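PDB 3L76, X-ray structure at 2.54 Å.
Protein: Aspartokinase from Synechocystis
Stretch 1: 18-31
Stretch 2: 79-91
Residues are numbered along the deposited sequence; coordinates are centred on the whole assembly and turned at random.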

# COMPACT_ATOMS: atom_id res chain seq x y z
N ARG A 18 -3.91 20.15 -7.55
CA ARG A 18 -4.94 19.59 -8.42
C ARG A 18 -5.95 18.76 -7.62
O ARG A 18 -7.15 18.81 -7.89
CB ARG A 18 -4.31 18.77 -9.55
CG ARG A 18 -3.76 19.63 -10.68
CD ARG A 18 -3.01 18.83 -11.73
NE ARG A 18 -2.41 19.73 -12.71
CZ ARG A 18 -1.63 19.35 -13.72
NH1 ARG A 18 -1.34 18.06 -13.89
NH2 ARG A 18 -1.15 20.25 -14.56
N ILE A 19 -5.47 18.00 -6.64
CA ILE A 19 -6.34 17.24 -5.76
C ILE A 19 -7.37 18.15 -5.09
O ILE A 19 -8.53 17.78 -4.93
CB ILE A 19 -5.54 16.47 -4.71
CG1 ILE A 19 -4.86 15.27 -5.36
CG2 ILE A 19 -6.44 16.00 -3.57
CD1 ILE A 19 -4.07 14.41 -4.40
N GLN A 20 -6.94 19.35 -4.73
CA GLN A 20 -7.82 20.31 -4.07
C GLN A 20 -8.88 20.84 -5.03
O GLN A 20 -10.00 21.14 -4.64
CB GLN A 20 -7.00 21.46 -3.49
CG GLN A 20 -5.96 21.03 -2.47
CD GLN A 20 -5.17 22.20 -1.94
OE1 GLN A 20 -4.56 22.95 -2.71
NE2 GLN A 20 -5.17 22.36 -0.62
N ALA A 21 -8.50 20.94 -6.30
CA ALA A 21 -9.43 21.40 -7.34
C ALA A 21 -10.58 20.43 -7.60
O ALA A 21 -11.74 20.83 -7.68
CB ALA A 21 -8.67 21.67 -8.62
N VAL A 22 -10.26 19.15 -7.75
CA VAL A 22 -11.30 18.16 -8.00
C VAL A 22 -12.22 18.12 -6.80
O VAL A 22 -13.44 18.14 -6.94
CB VAL A 22 -10.73 16.76 -8.32
CG1 VAL A 22 -9.26 16.67 -7.98
CG2 VAL A 22 -11.54 15.66 -7.62
N ALA A 23 -11.63 18.09 -5.61
CA ALA A 23 -12.39 18.17 -4.37
C ALA A 23 -13.40 19.31 -4.44
O ALA A 23 -14.55 19.17 -4.01
CB ALA A 23 -11.44 18.34 -3.19
N GLN A 24 -12.96 20.45 -4.97
CA GLN A 24 -13.83 21.60 -5.13
C GLN A 24 -15.01 21.25 -6.03
O GLN A 24 -16.16 21.44 -5.65
CB GLN A 24 -13.06 22.79 -5.70
CG GLN A 24 -13.38 24.11 -5.02
CD GLN A 24 -13.12 24.07 -3.52
OE1 GLN A 24 -12.03 23.72 -3.07
NE2 GLN A 24 -14.14 24.43 -2.75
N ARG A 25 -14.71 20.72 -7.22
CA ARG A 25 -15.76 20.36 -8.18
C ARG A 25 -16.74 19.34 -7.62
O ARG A 25 -17.95 19.45 -7.81
CB ARG A 25 -15.18 19.84 -9.49
CG ARG A 25 -16.26 19.35 -10.46
CD ARG A 25 -15.70 18.39 -11.50
NE ARG A 25 -14.62 19.00 -12.28
CZ ARG A 25 -14.82 19.72 -13.38
NH1 ARG A 25 -16.04 19.93 -13.83
NH2 ARG A 25 -13.78 20.23 -14.02
N ILE A 26 -16.21 18.32 -6.94
CA ILE A 26 -17.06 17.32 -6.31
C ILE A 26 -18.05 18.01 -5.38
O ILE A 26 -19.25 17.78 -5.46
CB ILE A 26 -16.24 16.27 -5.53
CG1 ILE A 26 -15.28 15.53 -6.46
CG2 ILE A 26 -17.17 15.27 -4.86
CD1 ILE A 26 -14.51 14.42 -5.77
N LYS A 27 -17.53 18.86 -4.49
CA LYS A 27 -18.39 19.63 -3.60
C LYS A 27 -19.48 20.37 -4.37
O LYS A 27 -20.67 20.25 -4.05
CB LYS A 27 -17.57 20.61 -2.76
N ARG A 28 -19.08 21.12 -5.40
CA ARG A 28 -20.05 21.85 -6.23
C ARG A 28 -21.10 20.90 -6.80
O ARG A 28 -22.29 21.22 -6.81
CB ARG A 28 -19.36 22.62 -7.36
CG ARG A 28 -18.15 23.46 -6.93
CD ARG A 28 -17.81 24.53 -7.98
NE ARG A 28 -17.85 24.00 -9.34
CZ ARG A 28 -16.79 23.63 -10.04
NH1 ARG A 28 -15.57 23.73 -9.51
NH2 ARG A 28 -16.93 23.15 -11.27
N THR A 29 -20.64 19.75 -7.28
CA THR A 29 -21.52 18.72 -7.83
C THR A 29 -22.55 18.23 -6.81
O THR A 29 -23.73 18.08 -7.13
CB THR A 29 -20.72 17.49 -8.33
OG1 THR A 29 -19.81 17.88 -9.35
CG2 THR A 29 -21.67 16.43 -8.85
N VAL A 30 -22.08 17.96 -5.60
CA VAL A 30 -22.96 17.51 -4.53
C VAL A 30 -24.03 18.56 -4.25
O VAL A 30 -25.22 18.24 -4.16
CB VAL A 30 -22.19 17.23 -3.24
CG1 VAL A 30 -23.15 16.98 -2.09
CG2 VAL A 30 -21.23 16.06 -3.44
N GLN A 31 -23.61 19.81 -4.10
CA GLN A 31 -24.54 20.88 -3.81
C GLN A 31 -25.57 21.01 -4.93
O GLN A 31 -26.64 21.58 -4.73
CB GLN A 31 -23.80 22.20 -3.65
CG GLN A 31 -22.63 22.13 -2.72
CD GLN A 31 -22.58 23.32 -1.79
OE1 GLN A 31 -21.54 23.95 -1.63
NE2 GLN A 31 -23.72 23.63 -1.18
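Stretch 2 79-91: ALLSLALQEIDQP

How does stretch 2 lie on stretch 1? Residues 79-87 continue a helix begun earlier in the chain, and the rest is loop or turn. The helix crosses the helix of 18-31 at -59°, with the axes 8.9 Å apart at their closest. Both run in broadly the same sense, so contacts advance together: Ile19 lies by Leu81 (CA to CA 6.3 Å), Ala23 by Leu85 (5.2 Å between CA atoms) and Lys27 by Gln90 (6.1 Å between CA atoms).

Which bump fills which hollow? Leu81 is the knob, seated among Ile19, Val22, Ala23 and Ile26. Its CA-to-CB bond points sideways, but with chi1 t and chi2 p the end of the side chain comes nearer. Leu81 CD1 lies 3.9 Å from Val22 CG2 and 4.1 Å from Ala23 CB, while Leu81 CD2 reaches Ile26 CD1 at 4.1 Å.

What lies where the backbones are nearest, at Ala23? Beside the close approach to Leu85, two small side chains meet, Ala23 CB and Ala84 CB at 4.0 Å. Ile19 CG2 also packs on Ala84 CB at 4.1 Å, and Ile19 CD1 meets Leu80 CB at the same distance. Further along, Leu85 CD2 rests 3.6 Å from Ala23 O and 3.9 Å from Ile26 CG2.

How does the contact continue beyond the helix? The CA-to-CB bond of Ile88 points toward stretch 1, its CD1 lying 3.6 Å from Gln24 NE2 and 4.0 Å from Lys27 CB. The chain turns through Asp89, with positive phi, and Gln90 N donates to Leu85 O at 2.8 Å. The CA-to-CB bond of Gln90 points toward stretch 1, with Gln90 CG 3.5 Å from Lys27 CB and Gln90 OE1 3.1 Å from Val30 CG1. No hydrogen bond joins the stretches among the modelled atoms, though Lys27 lacks its atoms beyond CB; the contact rests on packing.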

# COMPACT_ATOMS: atom_id res chain seq x y z
N ALA A 79 -7.41 8.43 0.20
CA ALA A 79 -7.19 9.01 1.52
C ALA A 79 -7.00 10.51 1.37
O ALA A 79 -7.70 11.31 2.00
CB ALA A 79 -5.98 8.36 2.21
N LEU A 80 -6.08 10.91 0.50
CA LEU A 80 -5.82 12.33 0.28
C LEU A 80 -7.09 13.06 -0.11
O LEU A 80 -7.48 14.04 0.53
CB LEU A 80 -4.72 12.54 -0.76
CG LEU A 80 -3.32 12.53 -0.13
CD1 LEU A 80 -3.27 13.49 1.05
CD2 LEU A 80 -2.95 11.14 0.34
N LEU A 81 -7.74 12.57 -1.16
CA LEU A 81 -8.92 13.23 -1.70
C LEU A 81 -10.05 13.42 -0.68
O LEU A 81 -10.69 14.47 -0.65
CB LEU A 81 -9.45 12.47 -2.92
CG LEU A 81 -10.69 13.10 -3.56
CD1 LEU A 81 -10.37 14.50 -4.07
CD2 LEU A 81 -11.24 12.24 -4.68
N SER A 82 -10.29 12.40 0.14
CA SER A 82 -11.39 12.46 1.09
C SER A 82 -11.05 13.41 2.25
O SER A 82 -11.95 14.02 2.83
CB SER A 82 -11.79 11.06 1.59
OG SER A 82 -11.03 10.65 2.70
N LEU A 83 -9.76 13.56 2.55
CA LEU A 83 -9.30 14.57 3.50
C LEU A 83 -9.51 15.96 2.94
O LEU A 83 -9.98 16.86 3.64
CB LEU A 83 -7.81 14.38 3.80
CG LEU A 83 -7.45 13.26 4.77
CD1 LEU A 83 -5.94 13.14 4.90
CD2 LEU A 83 -8.11 13.49 6.13
N ALA A 84 -9.14 16.13 1.68
CA ALA A 84 -9.30 17.39 0.97
C ALA A 84 -10.76 17.83 0.90
O ALA A 84 -11.06 19.02 0.98
CB ALA A 84 -8.72 17.27 -0.43
N LEU A 85 -11.66 16.86 0.73
CA LEU A 85 -13.10 17.11 0.72
C LEU A 85 -13.56 17.56 2.10
O LEU A 85 -14.37 18.49 2.22
CB LEU A 85 -13.86 15.84 0.32
CG LEU A 85 -13.95 15.49 -1.17
CD1 LEU A 85 -14.28 14.02 -1.39
CD2 LEU A 85 -14.98 16.37 -1.87
N GLN A 86 -13.05 16.89 3.13
CA GLN A 86 -13.41 17.17 4.51
C GLN A 86 -12.90 18.54 4.97
O GLN A 86 -13.53 19.19 5.80
CB GLN A 86 -12.89 16.06 5.43
CG GLN A 86 -13.57 14.71 5.23
CD GLN A 86 -13.04 13.64 6.16
OE1 GLN A 86 -13.05 13.80 7.38
NE2 GLN A 86 -12.59 12.53 5.60
N GLU A 87 -11.76 18.97 4.41
CA GLU A 87 -11.19 20.29 4.70
C GLU A 87 -12.05 21.44 4.17
O GLU A 87 -12.00 22.55 4.69
CB GLU A 87 -9.76 20.41 4.16
N ILE A 88 -12.84 21.18 3.13
CA ILE A 88 -13.79 22.16 2.62
C ILE A 88 -15.22 21.78 2.99
O ILE A 88 -16.17 22.12 2.29
CB ILE A 88 -13.66 22.37 1.10
CG1 ILE A 88 -13.95 21.07 0.34
CG2 ILE A 88 -12.27 22.91 0.76
CD1 ILE A 88 -13.94 21.24 -1.16
N ASP A 89 -15.34 21.05 4.10
CA ASP A 89 -16.64 20.73 4.68
C ASP A 89 -17.54 19.96 3.71
O ASP A 89 -18.73 20.27 3.56
CB ASP A 89 -17.33 22.01 5.16
CG ASP A 89 -16.41 22.89 5.98
OD1 ASP A 89 -16.05 22.49 7.11
OD2 ASP A 89 -16.04 23.99 5.50
N GLN A 90 -16.96 18.96 3.05
CA GLN A 90 -17.73 18.00 2.28
C GLN A 90 -17.62 16.62 2.94
O GLN A 90 -16.58 15.98 2.87
CB GLN A 90 -17.24 17.93 0.83
CG GLN A 90 -18.30 18.27 -0.20
CD GLN A 90 -19.56 17.43 -0.06
OE1 GLN A 90 -20.64 17.85 -0.46
NE2 GLN A 90 -19.42 16.23 0.52
N PRO A 91 -18.70 16.17 3.59
CA PRO A 91 -18.69 14.84 4.19
C PRO A 91 -18.30 13.79 3.15
O PRO A 91 -18.96 13.65 2.12
CB PRO A 91 -20.14 14.64 4.65
CG PRO A 91 -20.63 16.03 4.90
CD PRO A 91 -19.95 16.90 3.87